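Local coordinates for protein transcription initiation factor TFIID subunit 5 (Encephalitozoon cuniculi, PDB 2J4B) that forms part of the TFIID and SAGA complexes and probably helps regulate RNA polymerase transcription, here represented by its N-terminal NTD2 domain, at residues V13-W18 against P32-L37; P36-I41 against E56-Y61; Y98-G103 against Q128-K133. All blocks are in the same frame, centred on the assembly; numbering follows the deposited sequence.

Contact 1: residues V13-W18 against P32-L37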
loop_
_atom_site.group_PDB
_atom_site.type_symbol
_atom_site.label_atom_id
_atom_site.label_comp_id
_atom_site.label_asym_id
_atom_site.label_seq_id
_atom_site.Cartn_x
_atom_site.Cartn_y
_atom_site.Cartn_z
ATOM N N VAL A 13 6.076 3.188 6.838
ATOM C CA VAL A 13 6.246 4.386 7.666
ATOM C C VAL A 13 7.146 5.449 7.032
ATOM O O VAL A 13 6.799 6.622 6.991
ATOM C CB VAL A 13 6.855 4.022 9.045
ATOM C CG1 VAL A 13 7.134 5.286 9.849
ATOM C CG2 VAL A 13 5.928 3.064 9.820
ATOM N N SER A 14 8.315 5.034 6.564
ATOM C CA SER A 14 9.298 5.956 5.990
ATOM C C SER A 14 8.757 6.642 4.718
ATOM O O SER A 14 9.017 7.830 4.477
ATOM C CB SER A 14 10.600 5.201 5.707
ATOM O OG SER A 14 11.235 5.678 4.535
ATOM N N LEU A 15 7.997 5.895 3.923
ATOM C CA LEU A 15 7.236 6.468 2.819
ATOM C C LEU A 15 6.142 7.401 3.327
ATOM O O LEU A 15 6.024 8.532 2.882
ATOM C CB LEU A 15 6.610 5.367 1.977
ATOM C CG LEU A 15 5.677 5.836 0.856
ATOM C CD1 LEU A 15 6.379 6.777 -0.123
ATOM C CD2 LEU A 15 5.090 4.618 0.160
ATOM N N LYS A 16 5.339 6.923 4.264
ATOM C CA LYS A 16 4.299 7.749 4.872
ATOM C C LYS A 16 4.844 9.090 5.373
ATOM O O LYS A 16 4.241 10.129 5.137
ATOM C CB LYS A 16 3.641 6.996 6.022
ATOM C CG LYS A 16 2.490 7.733 6.678
ATOM C CD LYS A 16 1.899 6.916 7.821
ATOM C CE LYS A 16 1.111 7.788 8.763
ATOM N NZ LYS A 16 0.739 7.062 10.000
ATOM N N THR A 17 5.984 9.061 6.053
ATOM C CA THR A 17 6.563 10.263 6.639
ATOM C C THR A 17 7.078 11.233 5.572
ATOM O O THR A 17 7.050 12.462 5.755
ATOM C CB THR A 17 7.718 9.897 7.593
ATOM O OG1 THR A 17 7.250 8.940 8.559
ATOM C CG2 THR A 17 8.255 11.129 8.287
ATOM N N TRP A 18 7.553 10.670 4.463
ATOM C CA TRP A 18 8.048 11.468 3.347
ATOM C C TRP A 18 6.885 12.164 2.658
ATOM O O TRP A 18 6.924 13.367 2.423
ATOM C CB TRP A 18 8.822 10.581 2.373
ATOM C CG TRP A 18 9.295 11.278 1.140
ATOM C CD1 TRP A 18 10.411 12.047 1.007
ATOM C CD2 TRP A 18 8.664 11.246 -0.157
ATOM N NE1 TRP A 18 10.513 12.504 -0.285
ATOM C CE2 TRP A 18 9.456 12.026 -1.020
ATOM C CE3 TRP A 18 7.511 10.627 -0.663
ATOM C CZ2 TRP A 18 9.132 12.215 -2.371
ATOM C CZ3 TRP A 18 7.188 10.808 -1.995
ATOM C CH2 TRP A 18 7.998 11.605 -2.839
ATOM N N PRO A 32 -3.063 8.340 -2.075
ATOM C CA PRO A 32 -3.755 7.118 -2.511
ATOM C C PRO A 32 -2.845 5.896 -2.535
ATOM O O PRO A 32 -3.329 4.767 -2.455
ATOM C CB PRO A 32 -4.234 7.458 -3.924
ATOM C CG PRO A 32 -4.332 8.959 -3.936
ATOM C CD PRO A 32 -3.202 9.434 -3.053
ATOM N N LEU A 33 -1.544 6.127 -2.642
ATOM C CA LEU A 33 -0.568 5.056 -2.692
ATOM C C LEU A 33 -0.507 4.249 -1.394
ATOM O O LEU A 33 -0.186 3.068 -1.420
ATOM C CB LEU A 33 0.816 5.631 -3.011
ATOM C CG LEU A 33 1.984 4.639 -3.068
ATOM C CD1 LEU A 33 1.753 3.453 -4.030
ATOM C CD2 LEU A 33 3.290 5.350 -3.432
ATOM N N LEU A 34 -0.781 4.868 -0.251
ATOM C CA LEU A 34 -0.630 4.145 1.012
ATOM C C LEU A 34 -1.688 3.058 1.251
ATOM O O LEU A 34 -1.425 2.111 1.988
ATOM C CB LEU A 34 -0.593 5.096 2.195
ATOM C CG LEU A 34 0.528 6.146 2.216
ATOM C CD1 LEU A 34 0.333 7.077 3.454
ATOM C CD2 LEU A 34 1.956 5.532 2.146
ATOM N N TYR A 35 -2.867 3.173 0.641
ATOM C CA TYR A 35 -3.946 2.216 0.916
ATOM C C TYR A 35 -3.682 0.823 0.354
ATOM O O TYR A 35 -3.726 -0.159 1.109
ATOM C CB TYR A 35 -5.310 2.701 0.408
ATOM C CG TYR A 35 -6.399 1.643 0.577
ATOM C CD1 TYR A 35 -6.755 1.183 1.836
ATOM C CD2 TYR A 35 -7.042 1.097 -0.511
ATOM C CE1 TYR A 35 -7.729 0.246 1.997
ATOM C CE2 TYR A 35 -8.029 0.152 -0.362
ATOM C CZ TYR A 35 -8.378 -0.272 0.895
ATOM O OH TYR A 35 -9.365 -1.236 1.063
ATOM N N PRO A 36 -3.451 0.722 -0.973
ATOM C CA PRO A 36 -3.077 -0.571 -1.557
ATOM C C PRO A 36 -1.771 -1.122 -0.995
ATOM O O PRO A 36 -1.669 -2.311 -0.768
ATOM C CB PRO A 36 -2.953 -0.268 -3.055
ATOM C CG PRO A 36 -2.803 1.207 -3.144
ATOM C CD PRO A 36 -3.543 1.773 -1.999
ATOM N N LEU A 37 -0.789 -0.272 -0.749
ATOM C CA LEU A 37 0.441 -0.730 -0.127
ATOM C C LEU A 37 0.174 -1.338 1.260
ATOM O O LEU A 37 0.718 -2.389 1.608
ATOM C CB LEU A 37 1.412 0.433 0.014
ATOM C CG LEU A 37 2.737 0.118 0.715
ATOM C CD1 LEU A 37 3.393 -1.203 0.217
ATOM C CD2 LEU A 37 3.686 1.336 0.542
#
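Leu15 carries most of this contact: its CD2 methyl projects from helix 8-21 into the side chains of three leucines of 32-37. The closest meeting is with Leu37, whose CD2 lies 3.6 Å from Leu15 CD2. Leu34 presents its own CD2 at 3.8 Å from the same Leu15 methyl, and these two side chains reach past one another in opposite senses; Leu34 CD2 also meets Leu15 CG. Leu33 is looser, its CD2 standing 4.1 Å from Leu15 CD2, and it touches Leu110 and Leu126 as well. The first torsion of Leu15, with CG anti to the backbone N (chi1 175°), carries CG across toward these partners. Leu110 and Ile122 also touch Leu15, which therefore packs among three elements of the helical NTD2 domain: helices 34-47, 104-116 and 120-129.

One residue on, the packing thins. Lys16 has the backbone nearest Leu34, with 7.2 Å between the CA of Lys16 and the CA of Leu34, yet only the root of its side chain takes part. Lys16 CG passes Leu34 CD1 at 3.9 Å, the two side chains roughly perpendicular, and the extended remainder leads away to a salt bridge between NZ and Asp64 OD2.

Leucine methyls thus join the two helices without a hydrogen bond between the segments. The adhesion is that of apolar burial, while the lysine contributes its aliphatic part here and its charge elsewhere.

Contact 2: residues P36-I41 against E56-Y61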
loop_
_atom_site.group_PDB
_atom_site.type_symbol
_atom_site.label_atom_id
_atom_site.label_comp_id
_atom_site.label_asym_id
_atom_site.label_seq_id
_atom_site.Cartn_x
_atom_site.Cartn_y
_atom_site.Cartn_z
ATOM N N PRO A 36 -3.451 0.722 -0.973
ATOM C CA PRO A 36 -3.077 -0.571 -1.557
ATOM C C PRO A 36 -1.771 -1.122 -0.995
ATOM O O PRO A 36 -1.669 -2.311 -0.768
ATOM C CB PRO A 36 -2.953 -0.268 -3.055
ATOM C CG PRO A 36 -2.803 1.207 -3.144
ATOM C CD PRO A 36 -3.543 1.773 -1.999
ATOM N N LEU A 37 -0.789 -0.272 -0.749
ATOM C CA LEU A 37 0.441 -0.730 -0.127
ATOM C C LEU A 37 0.174 -1.338 1.260
ATOM O O LEU A 37 0.718 -2.389 1.608
ATOM C CB LEU A 37 1.412 0.433 0.014
ATOM C CG LEU A 37 2.737 0.118 0.715
ATOM C CD1 LEU A 37 3.393 -1.203 0.217
ATOM C CD2 LEU A 37 3.686 1.336 0.542
ATOM N N PHE A 38 -0.660 -0.647 2.036
ATOM C CA PHE A 38 -1.087 -1.075 3.366
ATOM C C PHE A 38 -1.727 -2.466 3.394
ATOM O O PHE A 38 -1.333 -3.326 4.167
ATOM C CB PHE A 38 -2.081 -0.051 3.909
ATOM C CG PHE A 38 -2.806 -0.480 5.144
ATOM C CD1 PHE A 38 -2.192 -0.417 6.382
ATOM C CD2 PHE A 38 -4.130 -0.886 5.078
ATOM C CE1 PHE A 38 -2.888 -0.774 7.540
ATOM C CE2 PHE A 38 -4.843 -1.233 6.229
ATOM C CZ PHE A 38 -4.217 -1.178 7.456
ATOM N N ILE A 39 -2.723 -2.666 2.551
ATOM C CA ILE A 39 -3.394 -3.959 2.464
ATOM C C ILE A 39 -2.368 -4.993 2.061
ATOM O O ILE A 39 -2.303 -6.077 2.632
ATOM C CB ILE A 39 -4.545 -3.928 1.427
ATOM C CG1 ILE A 39 -5.679 -3.020 1.928
ATOM C CG2 ILE A 39 -5.076 -5.336 1.152
ATOM C CD1 ILE A 39 -6.229 -3.406 3.292
ATOM N N HIS A 40 -1.539 -4.641 1.084
ATOM C CA HIS A 40 -0.573 -5.589 0.560
ATOM C C HIS A 40 0.422 -6.047 1.619
ATOM O O HIS A 40 0.829 -7.205 1.623
ATOM C CB HIS A 40 0.147 -5.030 -0.669
ATOM C CG HIS A 40 -0.546 -5.338 -1.953
ATOM N ND1 HIS A 40 -0.765 -6.626 -2.386
ATOM C CD2 HIS A 40 -1.081 -4.527 -2.895
ATOM C CE1 HIS A 40 -1.396 -6.598 -3.545
ATOM N NE2 HIS A 40 -1.602 -5.333 -3.874
ATOM N N ILE A 41 0.844 -5.138 2.485
ATOM C CA ILE A 41 1.696 -5.515 3.627
ATOM C C ILE A 41 0.971 -6.451 4.610
ATOM O O ILE A 41 1.525 -7.456 5.062
ATOM C CB ILE A 41 2.213 -4.253 4.364
ATOM C CG1 ILE A 41 3.184 -3.490 3.436
ATOM C CG2 ILE A 41 2.873 -4.626 5.679
ATOM C CD1 ILE A 41 3.519 -2.093 3.918
ATOM N N GLU A 56 -1.431 -6.222 14.428
ATOM C CA GLU A 56 -0.867 -4.995 15.003
ATOM C C GLU A 56 -0.661 -3.902 13.945
ATOM O O GLU A 56 -0.932 -2.728 14.197
ATOM C CB GLU A 56 0.472 -5.272 15.690
ATOM C CG GLU A 56 0.460 -6.414 16.679
ATOM C CD GLU A 56 1.535 -6.279 17.749
ATOM O OE1 GLU A 56 2.379 -5.349 17.635
ATOM O OE2 GLU A 56 1.514 -7.090 18.714
ATOM N N PHE A 57 -0.142 -4.288 12.784
ATOM C CA PHE A 57 0.149 -3.338 11.715
ATOM C C PHE A 57 -1.144 -2.728 11.170
ATOM O O PHE A 57 -1.264 -1.525 10.994
ATOM C CB PHE A 57 0.915 -4.033 10.577
ATOM C CG PHE A 57 1.023 -3.201 9.325
ATOM C CD1 PHE A 57 2.006 -2.241 9.198
ATOM C CD2 PHE A 57 0.128 -3.374 8.285
ATOM C CE1 PHE A 57 2.106 -1.464 8.045
ATOM C CE2 PHE A 57 0.209 -2.606 7.139
ATOM C CZ PHE A 57 1.204 -1.647 7.016
ATOM N N PHE A 58 -2.099 -3.602 10.894
ATOM C CA PHE A 58 -3.410 -3.215 10.422
ATOM C C PHE A 58 -4.052 -2.205 11.380
ATOM O O PHE A 58 -4.421 -1.097 10.992
ATOM C CB PHE A 58 -4.276 -4.471 10.308
ATOM C CG PHE A 58 -5.578 -4.249 9.612
ATOM C CD1 PHE A 58 -5.668 -4.342 8.235
ATOM C CD2 PHE A 58 -6.714 -3.955 10.327
ATOM C CE1 PHE A 58 -6.877 -4.145 7.593
ATOM C CE2 PHE A 58 -7.913 -3.752 9.692
ATOM C CZ PHE A 58 -7.995 -3.842 8.326
ATOM N N GLU A 59 -4.174 -2.587 12.641
ATOM C CA GLU A 59 -4.807 -1.738 13.639
ATOM C C GLU A 59 -4.115 -0.389 13.791
ATOM O O GLU A 59 -4.771 0.617 14.045
ATOM C CB GLU A 59 -4.836 -2.451 14.999
ATOM C CG GLU A 59 -5.731 -3.676 15.050
ATOM C CD GLU A 59 -7.165 -3.384 14.652
ATOM O OE1 GLU A 59 -7.722 -2.361 15.102
ATOM O OE2 GLU A 59 -7.740 -4.189 13.884
ATOM N N LYS A 60 -2.795 -0.369 13.646
ATOM C CA LYS A 60 -2.023 0.839 13.885
ATOM C C LYS A 60 -2.275 1.882 12.809
ATOM O O LYS A 60 -2.553 3.034 13.121
ATOM C CB LYS A 60 -0.533 0.513 13.964
ATOM C CG LYS A 60 0.352 1.730 14.211
ATOM C CD LYS A 60 1.818 1.357 14.391
ATOM C CE LYS A 60 2.090 0.769 15.757
ATOM N NZ LYS A 60 1.719 -0.677 15.831
ATOM N N TYR A 61 -2.211 1.471 11.544
ATOM C CA TYR A 61 -2.312 2.408 10.431
ATOM C C TYR A 61 -3.651 2.383 9.682
ATOM O O TYR A 61 -3.770 3.025 8.645
ATOM C CB TYR A 61 -1.174 2.162 9.434
ATOM C CG TYR A 61 0.194 2.147 10.067
ATOM C CD1 TYR A 61 0.810 3.324 10.473
ATOM C CD2 TYR A 61 0.873 0.952 10.255
ATOM C CE1 TYR A 61 2.059 3.308 11.063
ATOM C CE2 TYR A 61 2.121 0.923 10.844
ATOM C CZ TYR A 61 2.712 2.100 11.244
ATOM O OH TYR A 61 3.954 2.043 11.840
#
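Ile41 lays its CG2 methyl over one face of the Phe57 ring, 3.8 Å from the ring centroid and 17° off the normal, shifted toward the rim. This CH-pi contact lies within an antiparallel pair formed by helices 34-47 and 51-61, successive helices of the NTD2 domain; the local axes make an angle of 156° and approach to 10.2 Å.

Phe38, Phe57 and Phe58 form an aromatic cluster between the helices. The planes of Phe38 and Phe57 are near parallel but slid apart, with little overlap, and Phe38 CD1 comes to 3.3 Å from Phe57 CE2. Phe38 CG is anti to the backbone N (chi1 169°), and the far end of the ring lies by helix 51-61. There CZ of Phe38 meets Phe58 CD1 at 3.6 Å, the two rings set obliquely. Tyr61 adds its CB, 3.9 Å from Phe38 CE1, at the end of the helix.

Neighbouring rings extend the cluster: His65 meets Phe38 edge-to-face, as Tyr12 of helix 8-21 does Phe57. Among these apolar contacts one polar atom touches the Phe38 ring at its edge and in its plane: the backbone Phe58 O, 3.5 Å from Phe38 CZ.

Contact 3: residues Y98-G103 against Q128-K133; sequences YHLSMG and QHLDIK
Leu100 and Leu130 meet through their CD1 methyls, 3.8 Å apart, in the middle of the buried face of a two-stranded sheet. To one side of them Tyr98 CB rests 3.8 Å from Leu130 CD2. To the other side Ile132 turns its CG2 to Met102 CG at 4.0 Å. This row of apolar groups faces the body of the domain: Leu33 touches both Leu100 and Leu130, and Pro36 touches both Tyr98 and Leu130.

Backbone bonds run between the strands in the pattern of a parallel pair, Tyr98 and Leu100 each bonding, through N and O, to the residues that flank their partner in the other strand. Tyr98 N bonds at 2.9 Å to the O of His129, the last residue of helix 120-129, and Tyr98 O receives Asp131 N at 2.7 Å. Leu100 repeats the pattern between Asp131 and Lys133, and Met102 N continues it to Lys133 O at 3.0 Å. The strands run 24° from strictly parallel, and helices 104-116 and 120-129 make the crossover between them, giving a beta-alpha-alpha-beta unit in the C-terminal part of this chain.

On the opposite, more solvent-exposed face, His99 and Asp131 run next to each other in the same direction. Asp131 CB sits over the centre of the His99 ring, 3.9 Å from its centroid, a CH-pi contact. Asp131 CG is anti to the backbone N (chi1 -171°), and the carboxylate stands above the CD2-NE2 side of the ring, its plane turned 34° from it. His99 NE2 and Asp131 OD2 approach to 3.0 Å, but OD2 lies above the ring and not in its plane, where an N-H of NE2 would point, and the angle is too poor for a hydrogen bond; Asp131 also touches Lys97.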
loop_
_atom_site.group_PDB
_atom_site.type_symbol
_atom_site.label_atom_id
_atom_site.label_comp_id
_atom_site.label_asym_id
_atom_site.label_seq_id
_atom_site.Cartn_x
_atom_site.Cartn_y
_atom_site.Cartn_z
ATOM N N TYR A 98 -4.372 -2.786 -8.731
ATOM C CA TYR A 98 -5.009 -1.596 -8.162
ATOM C C TYR A 98 -4.525 -0.377 -8.948
ATOM O O TYR A 98 -3.323 -0.176 -9.145
ATOM C CB TYR A 98 -4.690 -1.471 -6.669
ATOM C CG TYR A 98 -5.505 -0.421 -5.940
ATOM C CD1 TYR A 98 -5.150 0.918 -5.996
ATOM C CD2 TYR A 98 -6.612 -0.770 -5.178
ATOM C CE1 TYR A 98 -5.873 1.871 -5.345
ATOM C CE2 TYR A 98 -7.345 0.194 -4.511
ATOM C CZ TYR A 98 -6.958 1.511 -4.597
ATOM O OH TYR A 98 -7.659 2.488 -3.936
ATOM N N HIS A 99 -5.494 0.410 -9.405
ATOM C CA HIS A 99 -5.283 1.535 -10.289
ATOM C C HIS A 99 -5.161 2.851 -9.524
ATOM O O HIS A 99 -5.970 3.134 -8.638
ATOM C CB HIS A 99 -6.446 1.640 -11.254
ATOM C CG HIS A 99 -6.458 0.578 -12.311
ATOM N ND1 HIS A 99 -6.818 -0.728 -12.052
ATOM C CD2 HIS A 99 -6.180 0.638 -13.636
ATOM C CE1 HIS A 99 -6.737 -1.431 -13.168
ATOM N NE2 HIS A 99 -6.352 -0.626 -14.142
ATOM N N LEU A 100 -4.135 3.641 -9.871
ATOM C CA LEU A 100 -3.921 4.972 -9.314
ATOM C C LEU A 100 -3.652 5.928 -10.481
ATOM O O LEU A 100 -3.258 5.497 -11.562
ATOM C CB LEU A 100 -2.728 4.975 -8.354
ATOM C CG LEU A 100 -2.766 4.071 -7.103
ATOM C CD1 LEU A 100 -1.389 3.771 -6.595
ATOM C CD2 LEU A 100 -3.620 4.657 -5.971
ATOM N N SER A 101 -3.892 7.218 -10.274
ATOM C CA SER A 101 -3.508 8.224 -11.250
ATOM C C SER A 101 -2.605 9.226 -10.565
ATOM O O SER A 101 -2.840 9.586 -9.408
ATOM C CB SER A 101 -4.737 8.929 -11.818
ATOM O OG SER A 101 -5.253 9.869 -10.884
ATOM N N MET A 102 -1.568 9.652 -11.273
ATOM C CA MET A 102 -0.559 10.577 -10.743
ATOM C C MET A 102 -0.109 11.567 -11.800
ATOM O O MET A 102 -0.058 11.224 -12.971
ATOM C CB MET A 102 0.692 9.809 -10.314
ATOM C CG MET A 102 0.513 8.990 -9.106
ATOM S SD MET A 102 2.068 8.513 -8.351
ATOM C CE MET A 102 1.403 7.327 -7.175
ATOM N N GLY A 103 0.231 12.782 -11.383
ATOM C CA GLY A 103 0.881 13.735 -12.262
ATOM C C GLY A 103 2.314 13.294 -12.486
ATOM O O GLY A 103 2.850 12.506 -11.707
ATOM N N GLN A 128 4.389 -5.054 -9.778
ATOM C CA GLN A 128 3.535 -6.245 -9.800
ATOM C C GLN A 128 2.044 -5.998 -9.521
ATOM O O GLN A 128 1.195 -6.683 -10.062
ATOM C CB GLN A 128 4.044 -7.256 -8.770
ATOM C CG GLN A 128 5.407 -7.818 -9.109
ATOM C CD GLN A 128 5.831 -8.995 -8.235
ATOM O OE1 GLN A 128 6.863 -9.632 -8.502
ATOM N NE2 GLN A 128 5.048 -9.296 -7.206
ATOM N N HIS A 129 1.731 -5.037 -8.662
ATOM C CA HIS A 129 0.385 -4.930 -8.134
ATOM C C HIS A 129 -0.328 -3.624 -8.448
ATOM O O HIS A 129 -1.558 -3.572 -8.358
ATOM C CB HIS A 129 0.399 -5.170 -6.626
ATOM C CG HIS A 129 0.787 -6.571 -6.252
ATOM N ND1 HIS A 129 0.155 -7.680 -6.771
ATOM C CD2 HIS A 129 1.748 -7.040 -5.424
ATOM C CE1 HIS A 129 0.708 -8.770 -6.278
ATOM N NE2 HIS A 129 1.675 -8.412 -5.454
ATOM N N LEU A 130 0.416 -2.589 -8.838
ATOM C CA LEU A 130 -0.184 -1.288 -9.044
ATOM C C LEU A 130 -0.172 -0.882 -10.496
ATOM O O LEU A 130 0.766 -1.145 -11.217
ATOM C CB LEU A 130 0.512 -0.209 -8.220
ATOM C CG LEU A 130 0.442 -0.372 -6.714
ATOM C CD1 LEU A 130 0.974 0.865 -6.025
ATOM C CD2 LEU A 130 -0.982 -0.657 -6.328
ATOM N N ASP A 131 -1.240 -0.218 -10.907
ATOM C CA ASP A 131 -1.395 0.184 -12.272
ATOM C C ASP A 131 -1.511 1.691 -12.305
ATOM O O ASP A 131 -2.620 2.234 -12.196
ATOM C CB ASP A 131 -2.645 -0.468 -12.830
ATOM C CG ASP A 131 -2.769 -0.281 -14.279
ATOM O OD1 ASP A 131 -2.088 0.633 -14.788
ATOM O OD2 ASP A 131 -3.529 -1.051 -14.908
ATOM N N ILE A 132 -0.363 2.367 -12.437
ATOM C CA ILE A 132 -0.297 3.820 -12.300
ATOM C C ILE A 132 -0.356 4.502 -13.677
ATOM O O ILE A 132 0.521 4.309 -14.503
ATOM C CB ILE A 132 0.989 4.271 -11.571
ATOM C CG1 ILE A 132 1.130 3.563 -10.211
ATOM C CG2 ILE A 132 1.009 5.794 -11.383
ATOM C CD1 ILE A 132 2.442 3.906 -9.429
ATOM N N LYS A 133 -1.406 5.285 -13.910
ATOM C CA LYS A 133 -1.479 6.153 -15.066
ATOM C C LYS A 133 -0.801 7.488 -14.791
ATOM O O LYS A 133 -1.286 8.276 -13.974
ATOM C CB LYS A 133 -2.923 6.408 -15.453
ATOM C CG LYS A 133 -3.042 7.394 -16.617
ATOM C CD LYS A 133 -4.444 7.477 -17.131
ATOM C CE LYS A 133 -4.678 8.807 -17.788
ATOM N NZ LYS A 133 -3.586 9.125 -18.721
#

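Helix 34-47 ties the three contacts together. Contacts 1 and 2 share Pro36 and Leu37 and have centres about 10 Å apart; they also touch directly where Lys16 NZ lies 3.8 Å from Tyr61 CD1. Contact 3 packs on the same helix: Pro36 CG is 3.7 Å from Tyr98 CD1, and His40 stacks its ring on that of His129. The centre of contact 3 is about 14 Å from that of contact 1 and about 18 Å from that of contact 2, the latter across the centre of the chain. Helices 8-21 and 51-61 and the small sheet thus all pack round helix 34-47.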